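Long-range contact in N-glycosylase/DNA lyase (Methanocaldococcus jannaschii, PDB 3FHF), which belongs to the helix-hairpin-helix superfamily of DNA glycosylases and is an archaeal N-glycosylase/DNA lyase: residues K13-D27 with V193-L207. Sequence-based numbering, arbitrary orientation.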
ATOM      1  N   LYS A  13       2.588 -10.199 -21.053  1.00 16.88           N
ATOM      2  CA  LYS A  13       1.219  -9.960 -20.607  1.00 18.01           C
ATOM      3  C   LYS A  13       1.034  -8.510 -20.154  1.00 15.94           C
ATOM      4  O   LYS A  13       0.049  -7.857 -20.498  1.00 14.62           O
ATOM      5  CB  LYS A  13       0.876 -10.899 -19.447  1.00 18.58           C
ATOM      6  CG  LYS A  13      -0.532 -10.719 -18.894  1.00 24.86           C
ATOM      7  CD  LYS A  13      -1.600 -10.916 -19.971  1.00 26.99           C
ATOM      8  CE  LYS A  13      -3.002 -10.932 -19.361  1.00 30.16           C
ATOM      9  NZ  LYS A  13      -4.056 -11.271 -20.364  1.00 32.62           N
ATOM     10  N   ILE A  14       1.978  -8.010 -19.368  1.00 15.88           N
ATOM     11  CA  ILE A  14       1.892  -6.636 -18.893  1.00 14.25           C
ATOM     12  C   ILE A  14       1.916  -5.648 -20.061  1.00 15.29           C
ATOM     13  O   ILE A  14       1.186  -4.659 -20.055  1.00 12.77           O
ATOM     14  CB  ILE A  14       3.032  -6.332 -17.893  1.00 13.56           C
ATOM     15  CG1 ILE A  14       2.777  -7.110 -16.600  1.00 13.48           C
ATOM     16  CG2 ILE A  14       3.107  -4.831 -17.600  1.00 15.09           C
ATOM     17  CD1 ILE A  14       3.938  -7.096 -15.617  1.00 13.71           C
ATOM     18  N   GLU A  15       2.751  -5.912 -21.063  1.00 15.90           N
ATOM     19  CA  GLU A  15       2.818  -5.034 -22.230  1.00 18.04           C
ATOM     20  C   GLU A  15       1.476  -5.094 -22.952  1.00 18.14           C
ATOM     21  O   GLU A  15       1.038  -4.120 -23.567  1.00 18.40           O
ATOM     22  CB  GLU A  15       3.932  -5.478 -23.181  1.00 21.92           C
ATOM     23  CG  GLU A  15       5.344  -5.281 -22.637  1.00 26.67           C
ATOM     24  CD  GLU A  15       5.733  -3.816 -22.492  1.00 28.94           C
ATOM     25  OE1 GLU A  15       4.945  -2.939 -22.905  1.00 29.85           O
ATOM     26  OE2 GLU A  15       6.840  -3.542 -21.972  1.00 32.07           O
ATOM     27  N   GLU A  16       0.825  -6.249 -22.876  1.00 17.12           N
ATOM     28  CA  GLU A  16      -0.478  -6.425 -23.504  1.00 18.39           C
ATOM     29  C   GLU A  16      -1.510  -5.560 -22.768  1.00 18.02           C
ATOM     30  O   GLU A  16      -2.346  -4.899 -23.390  1.00 18.42           O
ATOM     31  CB  GLU A  16      -0.883  -7.894 -23.437  1.00 22.72           C
ATOM     32  CG  GLU A  16      -1.351  -8.460 -24.759  1.00 31.00           C
ATOM     33  CD  GLU A  16      -1.150  -9.962 -24.852  1.00 34.22           C
ATOM     34  OE1 GLU A  16      -1.797 -10.704 -24.081  1.00 37.18           O
ATOM     35  OE2 GLU A  16      -0.336 -10.399 -25.694  1.00 38.29           O
ATOM     36  N   LEU A  17      -1.439  -5.556 -21.441  1.00 14.04           N
ATOM     37  CA  LEU A  17      -2.370  -4.763 -20.647  1.00 15.29           C
ATOM     38  C   LEU A  17      -2.157  -3.270 -20.895  1.00 15.93           C
ATOM     39  O   LEU A  17      -3.118  -2.492 -20.950  1.00 14.33           O
ATOM     40  CB  LEU A  17      -2.200  -5.083 -19.163  1.00 14.93           C
ATOM     41  CG  LEU A  17      -2.622  -6.487 -18.718  1.00 17.78           C
ATOM     42  CD1 LEU A  17      -2.338  -6.647 -17.226  1.00 18.07           C
ATOM     43  CD2 LEU A  17      -4.108  -6.702 -19.007  1.00 17.67           C
ATOM     44  N   LYS A  18      -0.895  -2.873 -21.045  1.00 15.57           N
ATOM     45  CA  LYS A  18      -0.570  -1.474 -21.304  1.00 18.12           C
ATOM     46  C   LYS A  18      -1.154  -1.023 -22.640  1.00 19.86           C
ATOM     47  O   LYS A  18      -1.398   0.172 -22.849  1.00 20.43           O
ATOM     48  CB  LYS A  18       0.946  -1.270 -21.294  1.00 17.95           C
ATOM     49  CG  LYS A  18       1.561  -1.271 -19.894  1.00 20.40           C
ATOM     50  CD  LYS A  18       3.082  -1.268 -19.950  1.00 22.93           C
ATOM     51  CE  LYS A  18       3.609  -0.114 -20.803  1.00 24.82           C
ATOM     52  NZ  LYS A  18       5.070  -0.267 -21.083  1.00 27.38           N
ATOM     53  N   ASN A  19      -1.380  -1.979 -23.539  1.00 20.73           N
ATOM     54  CA  ASN A  19      -1.961  -1.684 -24.852  1.00 24.04           C
ATOM     55  C   ASN A  19      -3.462  -1.953 -24.876  1.00 24.13           C
ATOM     56  O   ASN A  19      -4.039  -2.212 -25.931  1.00 24.44           O
ATOM     57  CB  ASN A  19      -1.287  -2.522 -25.945  1.00 27.90           C
ATOM     58  CG  ASN A  19       0.135  -2.076 -26.225  1.00 32.35           C
ATOM     59  OD1 ASN A  19       0.380  -0.904 -26.512  1.00 35.07           O
ATOM     60  ND2 ASN A  19       1.081  -3.008 -26.146  1.00 34.82           N
ATOM     61  N   SER A  20      -4.094  -1.894 -23.707  1.00 23.34           N
ATOM     62  CA  SER A  20      -5.533  -2.128 -23.601  1.00 21.28           C
ATOM     63  C   SER A  20      -6.182  -0.982 -22.828  1.00 20.79           C
ATOM     64  O   SER A  20      -5.497  -0.063 -22.382  1.00 19.41           O
ATOM     65  CB  SER A  20      -5.799  -3.438 -22.867  1.00 20.01           C
ATOM     66  OG  SER A  20      -5.508  -3.315 -21.485  1.00 21.42           O
ATOM     67  N   GLU A  21      -7.500  -1.039 -22.667  1.00 21.95           N
ATOM     68  CA  GLU A  21      -8.217   0.003 -21.933  1.00 22.57           C
ATOM     69  C   GLU A  21      -7.876  -0.063 -20.448  1.00 19.91           C
ATOM     70  O   GLU A  21      -8.121   0.881 -19.696  1.00 18.33           O
ATOM     71  CB  GLU A  21      -9.730  -0.138 -22.145  1.00 26.11           C
ATOM     72  CG  GLU A  21     -10.168  -1.487 -22.702  1.00 32.16           C
ATOM     73  CD  GLU A  21     -11.565  -1.447 -23.315  1.00 36.18           C
ATOM     74  OE1 GLU A  21     -11.795  -0.627 -24.236  1.00 39.25           O
ATOM     75  OE2 GLU A  21     -12.432  -2.238 -22.882  1.00 38.59           O
ATOM     76  N   ILE A  22      -7.298  -1.182 -20.033  1.00 16.58           N
ATOM     77  CA  ILE A  22      -6.915  -1.354 -18.640  1.00 18.29           C
ATOM     78  C   ILE A  22      -5.913  -0.273 -18.251  1.00 16.80           C
ATOM     79  O   ILE A  22      -5.892   0.185 -17.107  1.00 16.17           O
ATOM     80  CB  ILE A  22      -6.277  -2.740 -18.406  1.00 19.11           C
ATOM     81  CG1 ILE A  22      -7.276  -3.839 -18.786  1.00 23.40           C
ATOM     82  CG2 ILE A  22      -5.849  -2.882 -16.965  1.00 21.06           C
ATOM     83  CD1 ILE A  22      -8.617  -3.733 -18.091  1.00 23.16           C
ATOM     84  N   LYS A  23      -5.085   0.142 -19.207  1.00 14.94           N
ATOM     85  CA  LYS A  23      -4.096   1.174 -18.931  1.00 15.84           C
ATOM     86  C   LYS A  23      -4.743   2.474 -18.463  1.00 15.06           C
ATOM     87  O   LYS A  23      -4.276   3.112 -17.514  1.00 15.56           O
ATOM     88  CB  LYS A  23      -3.238   1.458 -20.172  1.00 16.79           C
ATOM     89  CG  LYS A  23      -2.146   2.492 -19.900  1.00 17.82           C
ATOM     90  CD  LYS A  23      -1.256   2.741 -21.100  0.50 19.45           C
ATOM     91  CE  LYS A  23       0.058   3.376 -20.664  0.50 20.18           C
ATOM     92  NZ  LYS A  23      -0.142   4.610 -19.853  0.50 20.52           N
ATOM     93  N   ASP A  24      -5.819   2.874 -19.131  1.00 14.65           N
ATOM     94  CA  ASP A  24      -6.506   4.109 -18.769  1.00 14.69           C
ATOM     95  C   ASP A  24      -7.158   4.023 -17.396  1.00 12.08           C
ATOM     96  O   ASP A  24      -7.223   5.009 -16.663  1.00 11.21           O
ATOM     97  CB  ASP A  24      -7.574   4.452 -19.806  1.00 17.48           C
ATOM     98  CG  ASP A  24      -6.987   4.980 -21.098  1.00 22.96           C
ATOM     99  OD1 ASP A  24      -5.837   5.465 -21.088  1.00 22.67           O
ATOM    100  OD2 ASP A  24      -7.693   4.925 -22.128  1.00 27.50           O
ATOM    101  N   ILE A  25      -7.650   2.842 -17.056  1.00 11.71           N
ATOM    102  CA  ILE A  25      -8.300   2.634 -15.771  1.00 13.23           C
ATOM    103  C   ILE A  25      -7.274   2.711 -14.646  1.00 11.56           C
ATOM    104  O   ILE A  25      -7.516   3.340 -13.620  1.00 12.40           O
ATOM    105  CB  ILE A  25      -9.030   1.263 -15.743  1.00 14.23           C
ATOM    106  CG1 ILE A  25     -10.182   1.286 -16.759  1.00 15.46           C
ATOM    107  CG2 ILE A  25      -9.546   0.963 -14.336  1.00 14.91           C
ATOM    108  CD1 ILE A  25     -10.914  -0.036 -16.934  1.00 18.71           C
ATOM    109  N   ILE A  26      -6.128   2.071 -14.838  1.00 10.97           N
ATOM    110  CA  ILE A  26      -5.081   2.096 -13.832  1.00 11.21           C
ATOM    111  C   ILE A  26      -4.472   3.499 -13.730  1.00 11.98           C
ATOM    112  O   ILE A  26      -4.220   3.997 -12.629  1.00 11.47           O
ATOM    113  CB  ILE A  26      -3.993   1.054 -14.160  1.00 10.94           C
ATOM    114  CG1 ILE A  26      -4.546  -0.355 -13.880  1.00 11.41           C
ATOM    115  CG2 ILE A  26      -2.729   1.330 -13.344  1.00 11.35           C
ATOM    116  CD1 ILE A  26      -3.600  -1.478 -14.265  1.00 10.67           C
ATOM    117  N   ASP A  27      -4.248   4.142 -14.875  1.00 12.25           N
ATOM    118  CA  ASP A  27      -3.684   5.490 -14.877  1.00 12.76           C
ATOM    119  C   ASP A  27      -4.573   6.457 -14.106  1.00 12.09           C
ATOM    120  O   ASP A  27      -4.068   7.336 -13.413  1.00 12.53           O
ATOM    121  CB  ASP A  27      -3.481   6.012 -16.309  1.00 17.02           C
ATOM    122  CG  ASP A  27      -2.266   5.396 -16.994  1.00 23.24           C
ATOM    123  OD1 ASP A  27      -1.467   4.711 -16.317  1.00 26.59           O
ATOM    124  OD2 ASP A  27      -2.096   5.612 -18.214  1.00 27.67           O
ATOM    125  N   VAL A 193       9.406  -3.111 -17.871  1.00 25.58           N
ATOM    126  CA  VAL A 193       8.140  -2.838 -18.547  1.00 23.27           C
ATOM    127  C   VAL A 193       7.812  -1.348 -18.542  1.00 22.17           C
ATOM    128  O   VAL A 193       6.707  -0.941 -18.896  1.00 22.27           O
ATOM    129  CB  VAL A 193       6.952  -3.622 -17.919  1.00 24.97           C
ATOM    130  CG1 VAL A 193       7.127  -5.105 -18.175  1.00 25.22           C
ATOM    131  CG2 VAL A 193       6.856  -3.352 -16.424  1.00 22.26           C
ATOM    132  N   ASN A 194       8.789  -0.544 -18.134  0.50 22.72           N
ATOM    133  CA  ASN A 194       8.640   0.906 -18.067  0.50 21.34           C
ATOM    134  C   ASN A 194       7.473   1.381 -17.206  0.50 20.29           C
ATOM    135  O   ASN A 194       6.709   2.261 -17.603  0.50 20.79           O
ATOM    136  CB  ASN A 194       8.523   1.491 -19.476  0.50 23.30           C
ATOM    137  CG  ASN A 194       9.848   1.495 -20.212  0.50 24.82           C
ATOM    138  OD1 ASN A 194      10.382   0.444 -20.572  0.50 26.41           O
ATOM    139  ND2 ASN A 194      10.393   2.684 -20.431  0.50 25.97           N
ATOM    140  N   LEU A 195       7.348   0.798 -16.021  1.00 18.45           N
ATOM    141  CA  LEU A 195       6.291   1.176 -15.084  1.00 16.47           C
ATOM    142  C   LEU A 195       6.939   1.516 -13.749  1.00 15.98           C
ATOM    143  O   LEU A 195       7.948   0.920 -13.380  1.00 15.42           O
ATOM    144  CB  LEU A 195       5.303   0.026 -14.867  1.00 13.17           C
ATOM    145  CG  LEU A 195       4.394  -0.417 -16.012  1.00 14.89           C
ATOM    146  CD1 LEU A 195       3.561  -1.614 -15.557  1.00 15.70           C
ATOM    147  CD2 LEU A 195       3.476   0.734 -16.426  1.00 16.35           C
ATOM    148  N   LYS A 196       6.366   2.478 -13.034  1.00 16.61           N
ATOM    149  CA  LYS A 196       6.875   2.862 -11.721  1.00 15.67           C
ATOM    150  C   LYS A 196       6.337   1.798 -10.767  1.00 14.05           C
ATOM    151  O   LYS A 196       5.405   1.080 -11.118  1.00 11.87           O
ATOM    152  CB  LYS A 196       6.320   4.223 -11.312  1.00 17.58           C
ATOM    153  CG  LYS A 196       6.600   5.340 -12.297  1.00 22.21           C
ATOM    154  CD  LYS A 196       5.889   6.619 -11.876  1.00 25.21           C
ATOM    155  CE  LYS A 196       5.993   7.690 -12.956  1.00 30.88           C
ATOM    156  NZ  LYS A 196       7.414   7.961 -13.316  1.00 34.92           N
ATOM    157  N   LEU A 197       6.905   1.695  -9.572  1.00 11.99           N
ATOM    158  CA  LEU A 197       6.423   0.699  -8.614  1.00 13.36           C
ATOM    159  C   LEU A 197       4.964   0.928  -8.231  1.00 11.16           C
ATOM    160  O   LEU A 197       4.226  -0.026  -8.018  1.00 12.78           O
ATOM    161  CB  LEU A 197       7.300   0.691  -7.358  1.00 14.15           C
ATOM    162  CG  LEU A 197       8.647  -0.012  -7.556  1.00 15.56           C
ATOM    163  CD1 LEU A 197       9.517   0.181  -6.325  1.00 16.05           C
ATOM    164  CD2 LEU A 197       8.403  -1.504  -7.823  1.00 15.87           C
ATOM    165  N   SER A 198       4.541   2.186  -8.155  1.00 10.62           N
ATOM    166  CA  SER A 198       3.150   2.492  -7.807  1.00  9.91           C
ATOM    167  C   SER A 198       2.210   1.848  -8.834  1.00 10.32           C
ATOM    168  O   SER A 198       1.197   1.239  -8.477  1.00  8.89           O
ATOM    169  CB  SER A 198       2.932   4.009  -7.796  1.00 11.01           C
ATOM    170  OG  SER A 198       3.316   4.571  -9.039  1.00 10.09           O
ATOM    171  N   GLU A 199       2.568   1.984 -10.109  1.00 10.37           N
ATOM    172  CA  GLU A 199       1.783   1.451 -11.222  1.00 11.87           C
ATOM    173  C   GLU A 199       1.867  -0.068 -11.338  1.00 12.52           C
ATOM    174  O   GLU A 199       0.849  -0.745 -11.545  1.00  9.12           O
ATOM    175  CB  GLU A 199       2.258   2.081 -12.536  1.00 15.78           C
ATOM    176  CG  GLU A 199       2.078   3.590 -12.614  1.00 19.65           C
ATOM    177  CD  GLU A 199       2.853   4.228 -13.761  1.00 23.03           C
ATOM    178  OE1 GLU A 199       2.438   5.314 -14.209  1.00 29.89           O
ATOM    179  OE2 GLU A 199       3.878   3.668 -14.207  1.00 19.94           O
ATOM    180  N   LEU A 200       3.078  -0.599 -11.214  1.00 11.08           N
ATOM    181  CA  LEU A 200       3.291  -2.041 -11.318  1.00 13.50           C
ATOM    182  C   LEU A 200       2.407  -2.787 -10.335  1.00 14.27           C
ATOM    183  O   LEU A 200       1.845  -3.830 -10.666  1.00 14.66           O
ATOM    184  CB  LEU A 200       4.758  -2.393 -11.039  1.00 11.64           C
ATOM    185  CG  LEU A 200       5.136  -3.871 -11.198  1.00 14.42           C
ATOM    186  CD1 LEU A 200       5.036  -4.244 -12.664  1.00 13.03           C
ATOM    187  CD2 LEU A 200       6.548  -4.131 -10.678  1.00 13.85           C
ATOM    188  N   ASP A 201       2.293  -2.245  -9.128  1.00 12.64           N
ATOM    189  CA  ASP A 201       1.487  -2.861  -8.088  1.00 14.48           C
ATOM    190  C   ASP A 201       0.053  -3.100  -8.539  1.00 12.60           C
ATOM    191  O   ASP A 201      -0.516  -4.164  -8.273  1.00 10.11           O
ATOM    192  CB  ASP A 201       1.491  -1.988  -6.828  1.00 15.62           C
ATOM    193  CG  ASP A 201       0.585  -2.538  -5.742  1.00 17.88           C
ATOM    194  OD1 ASP A 201      -0.584  -2.088  -5.651  1.00 16.04           O
ATOM    195  OD2 ASP A 201       1.041  -3.432  -4.991  1.00 16.81           O
ATOM    196  N   LEU A 202      -0.532  -2.111  -9.212  1.00 10.13           N
ATOM    197  CA  LEU A 202      -1.903  -2.237  -9.696  1.00  8.88           C
ATOM    198  C   LEU A 202      -2.008  -3.209 -10.881  1.00 10.34           C
ATOM    199  O   LEU A 202      -3.000  -3.930 -11.000  1.00  9.76           O
ATOM    200  CB  LEU A 202      -2.472  -0.857 -10.064  1.00  8.87           C
ATOM    201  CG  LEU A 202      -2.577   0.113  -8.870  1.00 11.09           C
ATOM    202  CD1 LEU A 202      -3.176   1.455  -9.312  1.00  9.28           C
ATOM    203  CD2 LEU A 202      -3.452  -0.517  -7.785  1.00  9.06           C
ATOM    204  N   TYR A 203      -0.997  -3.245 -11.751  1.00 11.05           N
ATOM    205  CA  TYR A 203      -1.029  -4.186 -12.873  1.00 12.14           C
ATOM    206  C   TYR A 203      -0.971  -5.604 -12.326  1.00 10.84           C
ATOM    207  O   TYR A 203      -1.672  -6.495 -12.806  1.00 11.14           O
ATOM    208  CB  TYR A 203       0.142  -3.968 -13.840  1.00 12.46           C
ATOM    209  CG  TYR A 203      -0.109  -2.875 -14.856  1.00 13.71           C
ATOM    210  CD1 TYR A 203       0.080  -1.531 -14.530  1.00 14.14           C
ATOM    211  CD2 TYR A 203      -0.552  -3.187 -16.140  1.00 13.50           C
ATOM    212  CE1 TYR A 203      -0.161  -0.525 -15.458  1.00 13.39           C
ATOM    213  CE2 TYR A 203      -0.804  -2.185 -17.079  1.00 16.16           C
ATOM    214  CZ  TYR A 203      -0.604  -0.859 -16.728  1.00 16.65           C
ATOM    215  OH  TYR A 203      -0.852   0.128 -17.651  1.00 16.20           O
ATOM    216  N   ILE A 204      -0.137  -5.814 -11.315  0.50 11.35           N
ATOM    217  CA  ILE A 204      -0.015  -7.131 -10.709  0.50 11.79           C
ATOM    218  C   ILE A 204      -1.325  -7.553 -10.042  0.50 11.94           C
ATOM    219  O   ILE A 204      -1.769  -8.693 -10.204  0.50 11.35           O
ATOM    220  CB  ILE A 204       1.139  -7.163  -9.684  0.50 12.77           C
ATOM    221  CG1 ILE A 204       2.473  -7.030 -10.429  0.50 11.82           C
ATOM    222  CG2 ILE A 204       1.082  -8.446  -8.861  0.50 12.70           C
ATOM    223  CD1 ILE A 204       3.704  -7.077  -9.548  0.50 10.99           C
ATOM    224  N   TRP A 205      -1.952  -6.645  -9.300  1.00  9.92           N
ATOM    225  CA  TRP A 205      -3.218  -6.973  -8.658  1.00 11.07           C
ATOM    226  C   TRP A 205      -4.280  -7.245  -9.717  1.00 12.16           C
ATOM    227  O   TRP A 205      -5.101  -8.154  -9.564  1.00 11.75           O
ATOM    228  CB  TRP A 205      -3.697  -5.855  -7.722  1.00 10.08           C
ATOM    229  CG  TRP A 205      -3.248  -6.044  -6.302  1.00 12.06           C
ATOM    230  CD1 TRP A 205      -2.290  -5.331  -5.638  1.00 13.01           C
ATOM    231  CD2 TRP A 205      -3.719  -7.036  -5.381  1.00 14.61           C
ATOM    232  NE1 TRP A 205      -2.135  -5.821  -4.360  1.00 14.68           N
ATOM    233  CE2 TRP A 205      -3.001  -6.865  -4.178  1.00 15.49           C
ATOM    234  CE3 TRP A 205      -4.680  -8.052  -5.457  1.00 15.55           C
ATOM    235  CZ2 TRP A 205      -3.214  -7.676  -3.053  1.00 18.92           C
ATOM    236  CZ3 TRP A 205      -4.891  -8.859  -4.341  1.00 18.47           C
ATOM    237  CH2 TRP A 205      -4.160  -8.664  -3.157  1.00 16.97           C
ATOM    238  N   TYR A 206      -4.265  -6.477 -10.801  1.00 11.08           N
ATOM    239  CA  TYR A 206      -5.260  -6.689 -11.839  1.00 12.63           C
ATOM    240  C   TYR A 206      -5.120  -8.073 -12.456  1.00 13.32           C
ATOM    241  O   TYR A 206      -6.120  -8.724 -12.756  1.00 14.21           O
ATOM    242  CB  TYR A 206      -5.161  -5.630 -12.931  1.00 13.18           C
ATOM    243  CG  TYR A 206      -6.100  -5.915 -14.073  1.00 13.25           C
ATOM    244  CD1 TYR A 206      -5.669  -6.616 -15.197  1.00 16.95           C
ATOM    245  CD2 TYR A 206      -7.436  -5.531 -14.008  1.00 17.04           C
ATOM    246  CE1 TYR A 206      -6.551  -6.930 -16.229  1.00 16.53           C
ATOM    247  CE2 TYR A 206      -8.322  -5.840 -15.027  1.00 17.54           C
ATOM    248  CZ  TYR A 206      -7.873  -6.539 -16.133  1.00 17.82           C
ATOM    249  OH  TYR A 206      -8.755  -6.857 -17.137  1.00 22.21           O
ATOM    250  N   LEU A 207      -3.882  -8.517 -12.642  1.00 12.87           N
ATOM    251  CA  LEU A 207      -3.625  -9.843 -13.202  1.00 15.37           C
ATOM    252  C   LEU A 207      -4.121 -10.932 -12.260  1.00 15.89           C
ATOM    253  O   LEU A 207      -4.529 -12.003 -12.694  1.00 17.68           O
ATOM    254  CB  LEU A 207      -2.129 -10.045 -13.439  1.00 14.40           C
ATOM    255  CG  LEU A 207      -1.539  -9.375 -14.680  1.00 16.90           C
ATOM    256  CD1 LEU A 207      -0.015  -9.451 -14.636  1.00 18.29           C
ATOM    257  CD2 LEU A 207      -2.081 -10.062 -15.919  1.00 15.71           C
TER
HETATM  258  O   HOH W   1       8.171  -1.407 -21.999  1.00 40.76           O
HETATM  259  O   HOH W   2       0.125   2.415 -16.777  1.00 21.50           O
HETATM  260  O   HOH W   3      -0.030   5.537 -14.387  1.00 35.32           O
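Tyr203 enters as a knob the hole formed by Ile14, Leu17, Lys18 and Ile26, a clear example of one aromatic ring joining two consecutive helices to a third. Ile26 CD1 makes a CH-pi contact over the middle of one ring face, 3.6 Å from the centroid and almost on the ring normal. Leu195 CD1, from the same segment as the ring, lies over the opposite face, offset toward the rim, while Leu17 CB meets the edge near the ring plane. The ring is thus clamped between two methyl groups. Tyr206 repeats the theme one helical turn on: Ile22 CG2 sits 4.0 Å from its ring centroid, nearly on the normal. With its CG anti to the backbone N (chi1 175°), this ring meets Ile22 over one face and Leu17 CD2 obliquely.

Aliphatic packing extends the interface. Ile14 turns CG2 onto Val193 and Leu195, and Leu17 CD1 meets Leu207 CD2 at 3.7 Å.

Polar contacts accompany this packing. Lys18, its chain bent at chi3, crosses Tyr203 at about a right angle and donates from NZ to Val193 O at 2.8 Å; the same ammonium forms a salt bridge with Glu15 OE1, so one group ties helix to loop. A water joins Tyr203 OH to Asp27 OD1, whose carboxylate partner oxygen OD2 is held by Lys23 NZ at 2.7 Å.

Helices 13-18 and 22-27 cross helix 197-207 at 101° and 126°. Beyond them, Leu202 continues onto Ile30 and Phe33 of helix 22-34, Leu207 touches Leu10 of helix 5-18, and Leu197 packs on helix 176-192, placing the contact where the first two helices of this all-helical member of the helix-hairpin-helix superfamily meet its last.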